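Long-range contacts in lipoteichoic acid primase (Listeria monocytogenes, PDB 4UOP), which belongs to the sulfatase-like alpha/beta family and holds a magnesium ion in its extracellular catalytic domain: residues D276-F281 and F319-P324; E338-P343 and F359-L364. One frame throughout, in Å; residues are numbered along the deposited sequence.

Contact 1. Residues D276-F281 and F319-P324; sequences DSVVVF and FFLHYP
Val280 fills the hollow between Phe319 and Leu321, with CG1 against the Phe319 ring and CG2 against Leu321. The split follows from chi1 of -175°, which sets CG1 beside the carbonyl carbon and CG2 beside the backbone N. Val280 CG1 comes obliquely to Phe319 CE1 at 3.7 Å, and Val280 CG2 reaches Leu321 CD1 at 3.8 Å. Leu321 CD2 in turn meets the edge of the Tyr323 ring, in its plane. Helix 341-348 packs on this face of the sheet.

On the other face, Val279 pairs with His322. Val279 CG2 lies 3.8 Å from His322 CD2 and approaches the imidazole obliquely. His322 NE2 bonds to Trp274 O, and the two rings stack, which fixes the turn of the imidazole. Further along, Phe281 CD2 rests 4.2 Å from Phe320 CB, near helix 84-89.

The backbones run antiparallel. Val279 and His322 exchange two hydrogen bonds, as do Phe281 and Phe320. Val280 and Leu321 form the non-hydrogen-bonded pair between them. Beyond the Val279-His322 pair, Pro324 turns its ring in, with its CD 3.3 Å from Ser277 O.

Strand 277-283 is also bonded to the parallel strand 59-65. The antiparallel partner 319-322 thus continues a central mixed sheet packed on both faces by helices, as in the alpha/beta fold of the sulfatase family.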
# COMPACT_ATOMS: atom_id res chain seq x y z
N ASP B 276 24.63 11.80 -30.30
CA ASP B 276 23.46 11.52 -31.11
C ASP B 276 22.26 11.04 -30.29
O ASP B 276 21.34 10.42 -30.84
CB ASP B 276 23.81 10.45 -32.16
CG ASP B 276 23.98 11.02 -33.57
OD1 ASP B 276 24.07 12.26 -33.74
OD2 ASP B 276 24.02 10.19 -34.52
N SER B 277 22.23 11.37 -28.99
CA SER B 277 21.21 10.84 -28.08
C SER B 277 20.78 11.85 -27.03
O SER B 277 21.60 12.61 -26.52
CB SER B 277 21.75 9.60 -27.34
OG SER B 277 22.11 8.58 -28.23
N VAL B 278 19.49 11.83 -26.70
CA VAL B 278 18.98 12.44 -25.48
C VAL B 278 19.28 11.42 -24.39
O VAL B 278 19.01 10.23 -24.56
CB VAL B 278 17.47 12.67 -25.56
CG1 VAL B 278 16.92 13.19 -24.24
CG2 VAL B 278 17.14 13.63 -26.70
N VAL B 279 19.87 11.88 -23.30
CA VAL B 279 20.16 11.01 -22.17
C VAL B 279 19.58 11.62 -20.90
O VAL B 279 19.79 12.81 -20.62
CB VAL B 279 21.66 10.76 -22.03
CG1 VAL B 279 21.90 9.79 -20.89
CG2 VAL B 279 22.24 10.19 -23.32
N VAL B 280 18.81 10.82 -20.17
CA VAL B 280 18.16 11.22 -18.93
C VAL B 280 18.61 10.27 -17.82
O VAL B 280 18.62 9.05 -18.01
CB VAL B 280 16.63 11.12 -19.03
CG1 VAL B 280 15.97 11.66 -17.78
CG2 VAL B 280 16.13 11.86 -20.26
N PHE B 281 18.99 10.84 -16.68
CA PHE B 281 19.32 10.07 -15.49
C PHE B 281 18.43 10.55 -14.36
O PHE B 281 18.31 11.75 -14.15
CB PHE B 281 20.77 10.29 -15.06
CG PHE B 281 21.78 10.01 -16.13
CD1 PHE B 281 21.71 8.87 -16.89
CD2 PHE B 281 22.84 10.88 -16.34
CE1 PHE B 281 22.65 8.60 -17.87
CE2 PHE B 281 23.79 10.62 -17.33
CZ PHE B 281 23.70 9.48 -18.08
N PHE B 319 17.98 14.42 -11.05
CA PHE B 319 17.46 14.46 -12.41
C PHE B 319 18.42 15.24 -13.29
O PHE B 319 18.73 16.40 -13.00
CB PHE B 319 16.08 15.12 -12.44
CG PHE B 319 15.50 15.23 -13.82
CD1 PHE B 319 14.86 14.15 -14.41
CD2 PHE B 319 15.62 16.41 -14.54
CE1 PHE B 319 14.34 14.25 -15.69
CE2 PHE B 319 15.11 16.50 -15.82
CZ PHE B 319 14.48 15.43 -16.40
N PHE B 320 18.89 14.59 -14.34
CA PHE B 320 19.85 15.18 -15.28
C PHE B 320 19.39 14.88 -16.68
O PHE B 320 18.98 13.75 -17.00
CB PHE B 320 21.26 14.60 -15.06
CG PHE B 320 21.87 14.96 -13.75
CD1 PHE B 320 21.52 14.28 -12.60
CD2 PHE B 320 22.79 16.00 -13.65
CE1 PHE B 320 22.08 14.63 -11.37
CE2 PHE B 320 23.36 16.34 -12.44
CZ PHE B 320 22.98 15.67 -11.29
N LEU B 321 19.46 15.89 -17.55
CA LEU B 321 19.07 15.74 -18.92
C LEU B 321 20.14 16.31 -19.84
O LEU B 321 20.58 17.45 -19.68
CB LEU B 321 17.73 16.42 -19.18
CG LEU B 321 17.26 16.21 -20.64
CD1 LEU B 321 15.86 15.62 -20.73
CD2 LEU B 321 17.36 17.52 -21.39
N HIS B 322 20.54 15.49 -20.81
CA HIS B 322 21.49 15.87 -21.84
C HIS B 322 20.82 15.75 -23.19
O HIS B 322 20.04 14.82 -23.42
CB HIS B 322 22.71 14.94 -21.77
CG HIS B 322 23.42 14.76 -23.09
ND1 HIS B 322 24.40 15.63 -23.54
CD2 HIS B 322 23.30 13.81 -24.04
CE1 HIS B 322 24.83 15.23 -24.72
NE2 HIS B 322 24.18 14.13 -25.05
N TYR B 323 21.11 16.68 -24.09
CA TYR B 323 20.82 16.46 -25.50
C TYR B 323 21.88 17.14 -26.35
O TYR B 323 22.47 18.14 -25.92
CB TYR B 323 19.40 16.90 -25.88
CG TYR B 323 19.10 18.38 -25.77
CD1 TYR B 323 19.36 19.25 -26.82
CD2 TYR B 323 18.50 18.90 -24.63
CE1 TYR B 323 19.07 20.61 -26.72
CE2 TYR B 323 18.21 20.25 -24.52
CZ TYR B 323 18.48 21.10 -25.56
OH TYR B 323 18.18 22.44 -25.42
N PRO B 324 22.14 16.59 -27.54
CA PRO B 324 23.22 17.14 -28.37
C PRO B 324 22.99 18.60 -28.77
O PRO B 324 21.88 18.97 -29.17
CB PRO B 324 23.22 16.25 -29.61
CG PRO B 324 22.48 15.01 -29.20
CD PRO B 324 21.45 15.47 -28.22

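Contact 2. Residues E338-P343 and F359-L364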
# COMPACT_ATOMS: atom_id res chain seq x y z
N GLU B 338 8.44 12.14 -11.54
CA GLU B 338 8.66 11.08 -12.52
C GLU B 338 7.57 11.06 -13.61
O GLU B 338 7.87 10.78 -14.75
CB GLU B 338 8.82 9.73 -11.84
CG GLU B 338 10.23 9.58 -11.26
CD GLU B 338 10.34 8.63 -10.09
OE1 GLU B 338 9.37 8.46 -9.30
OE2 GLU B 338 11.44 8.06 -9.94
N ILE B 339 6.34 11.36 -13.25
CA ILE B 339 5.27 11.44 -14.26
C ILE B 339 5.50 12.48 -15.36
O ILE B 339 4.84 12.42 -16.40
CB ILE B 339 3.89 11.71 -13.64
CG1 ILE B 339 3.90 13.00 -12.81
CG2 ILE B 339 3.43 10.51 -12.83
CD1 ILE B 339 2.52 13.53 -12.53
N ASP B 340 6.38 13.44 -15.11
CA ASP B 340 6.66 14.52 -16.07
C ASP B 340 7.74 14.19 -17.10
O ASP B 340 7.96 14.95 -18.03
CB ASP B 340 7.06 15.79 -15.31
CG ASP B 340 5.97 16.26 -14.34
OD1 ASP B 340 4.79 16.32 -14.78
OD2 ASP B 340 6.28 16.52 -13.15
N ILE B 341 8.43 13.05 -16.94
CA ILE B 341 9.54 12.75 -17.84
C ILE B 341 9.06 12.55 -19.29
O ILE B 341 9.68 13.08 -20.21
CB ILE B 341 10.39 11.57 -17.33
CG1 ILE B 341 11.13 12.03 -16.06
CG2 ILE B 341 11.37 11.13 -18.41
CD1 ILE B 341 11.96 10.95 -15.35
N MET B 342 7.95 11.84 -19.49
CA MET B 342 7.48 11.57 -20.87
C MET B 342 7.14 12.85 -21.66
O MET B 342 7.70 13.07 -22.72
CB MET B 342 6.29 10.61 -20.88
CG MET B 342 5.73 10.41 -22.28
SD MET B 342 4.38 9.25 -22.38
CE MET B 342 4.00 9.41 -24.13
N PRO B 343 6.24 13.70 -21.13
CA PRO B 343 5.94 14.91 -21.90
C PRO B 343 7.17 15.81 -22.13
O PRO B 343 7.28 16.43 -23.19
CB PRO B 343 4.86 15.62 -21.07
CG PRO B 343 4.93 14.99 -19.71
CD PRO B 343 5.39 13.59 -19.93
N PHE B 359 -0.76 12.79 -17.48
CA PHE B 359 -0.98 13.53 -16.25
C PHE B 359 0.22 14.37 -15.88
O PHE B 359 0.12 15.28 -15.07
CB PHE B 359 -1.38 12.59 -15.12
CG PHE B 359 -2.75 12.02 -15.30
CD1 PHE B 359 -2.96 10.95 -16.16
CD2 PHE B 359 -3.84 12.62 -14.70
CE1 PHE B 359 -4.24 10.46 -16.37
CE2 PHE B 359 -5.13 12.13 -14.90
CZ PHE B 359 -5.32 11.05 -15.74
N GLY B 360 1.36 14.06 -16.48
CA GLY B 360 2.56 14.89 -16.34
C GLY B 360 2.53 16.09 -17.25
O GLY B 360 1.64 16.20 -18.11
N THR B 361 3.50 16.96 -17.05
CA THR B 361 3.65 18.22 -17.76
C THR B 361 5.08 18.36 -18.30
O THR B 361 6.04 17.92 -17.67
CB THR B 361 3.34 19.39 -16.80
OG1 THR B 361 2.03 19.21 -16.24
CG2 THR B 361 3.42 20.73 -17.49
N ASP B 362 5.21 18.99 -19.45
CA ASP B 362 6.50 19.34 -20.03
C ASP B 362 7.16 20.37 -19.12
O ASP B 362 6.80 21.54 -19.10
CB ASP B 362 6.32 19.85 -21.45
CG ASP B 362 7.59 20.36 -22.09
OD1 ASP B 362 8.69 20.28 -21.48
OD2 ASP B 362 7.50 20.84 -23.23
N ILE B 363 8.18 19.95 -18.37
CA ILE B 363 8.73 20.84 -17.36
C ILE B 363 9.59 21.97 -17.95
O ILE B 363 9.86 22.94 -17.26
CB ILE B 363 9.51 20.09 -16.27
CG1 ILE B 363 10.79 19.49 -16.80
CG2 ILE B 363 8.62 19.02 -15.63
CD1 ILE B 363 11.72 19.05 -15.68
N LEU B 364 10.01 21.85 -19.20
CA LEU B 364 10.81 22.92 -19.81
C LEU B 364 9.93 24.00 -20.44
O LEU B 364 10.45 25.00 -20.95
CB LEU B 364 11.77 22.35 -20.84
CG LEU B 364 12.77 21.31 -20.32
CD1 LEU B 364 13.66 20.83 -21.45
CD2 LEU B 364 13.59 21.87 -19.18
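Pro343 sets the CB-CG edge of its ring against the peptide between Gly360 and Thr361. Pro343 CG sits 3.6 Å from Gly360 C and equally far from Thr361 N. Pro343 CB continues along the chain to Asp362 N at 3.8 Å. The loop therefore runs past residues 339-343.

Gly360 has no side chain, and its backbone comes very close. Gly360 CA lies 3.4 Å from Ile339 O, in a CH...O contact. It also lies 3.1 Å from Asp340 OD1. Ile339 adds the end of its chain, with CD1 resting on Phe359 O and Gly360 CA.

Asp340 makes the one hydrogen bond across the contact. Its OD1 accepts from Thr361 N at 2.7 Å, with an N-H...O angle of 156°. The donor meets the anti side of the oxygen, 22° out of the carboxylate plane. With chi1 at -59°, CG stands beside the aspartate's own backbone N, and OD2 takes the backbone N of Gly337. Both oxygens are thus bonded, and the carboxylate is fixed in its rotation. Asp340 CB is covered by Ile363 CG2 at 3.6 Å.

Two hydroxyls join the same pieces. Ser118 OG bonds to both Ile339 O and Gly360 N, and Thr344 OG1 to both Asp340 O and Ile363 N. Beyond Thr361, Asp362 OD1 accepts from Leu364 N across a bend in the loop, while its OD2 is hydrogen-bonded to Asn365 ND2.

This is buried packing of an irregular return loop on residues 339-343. Asp340 ties the loop to segment 338-343, and the loop's own bend at Asp362 is an Asx turn.

Contacts 1 and 2 follow one another along the chain, and their centres are 15 Å apart. They meet through Phe319. Its CE1 lies 3.9 Å from Ile341 CG1, and its CE2 lies 4.2 Å from Ile363 CD1. One ring of the sheet thus packs on both segments of contact 2. Helix 341-348 runs on from contact 2, and Val345 and Leu348 carry it over Val280, Leu321 and Tyr323 of contact 1. Strand 277-283 leads directly to Asp284 and His285, which bind the magnesium ion with Glu66 and Thr108. Contact 2 borders helix 107-117, where Thr108 lies, through Ile339 on Ser114.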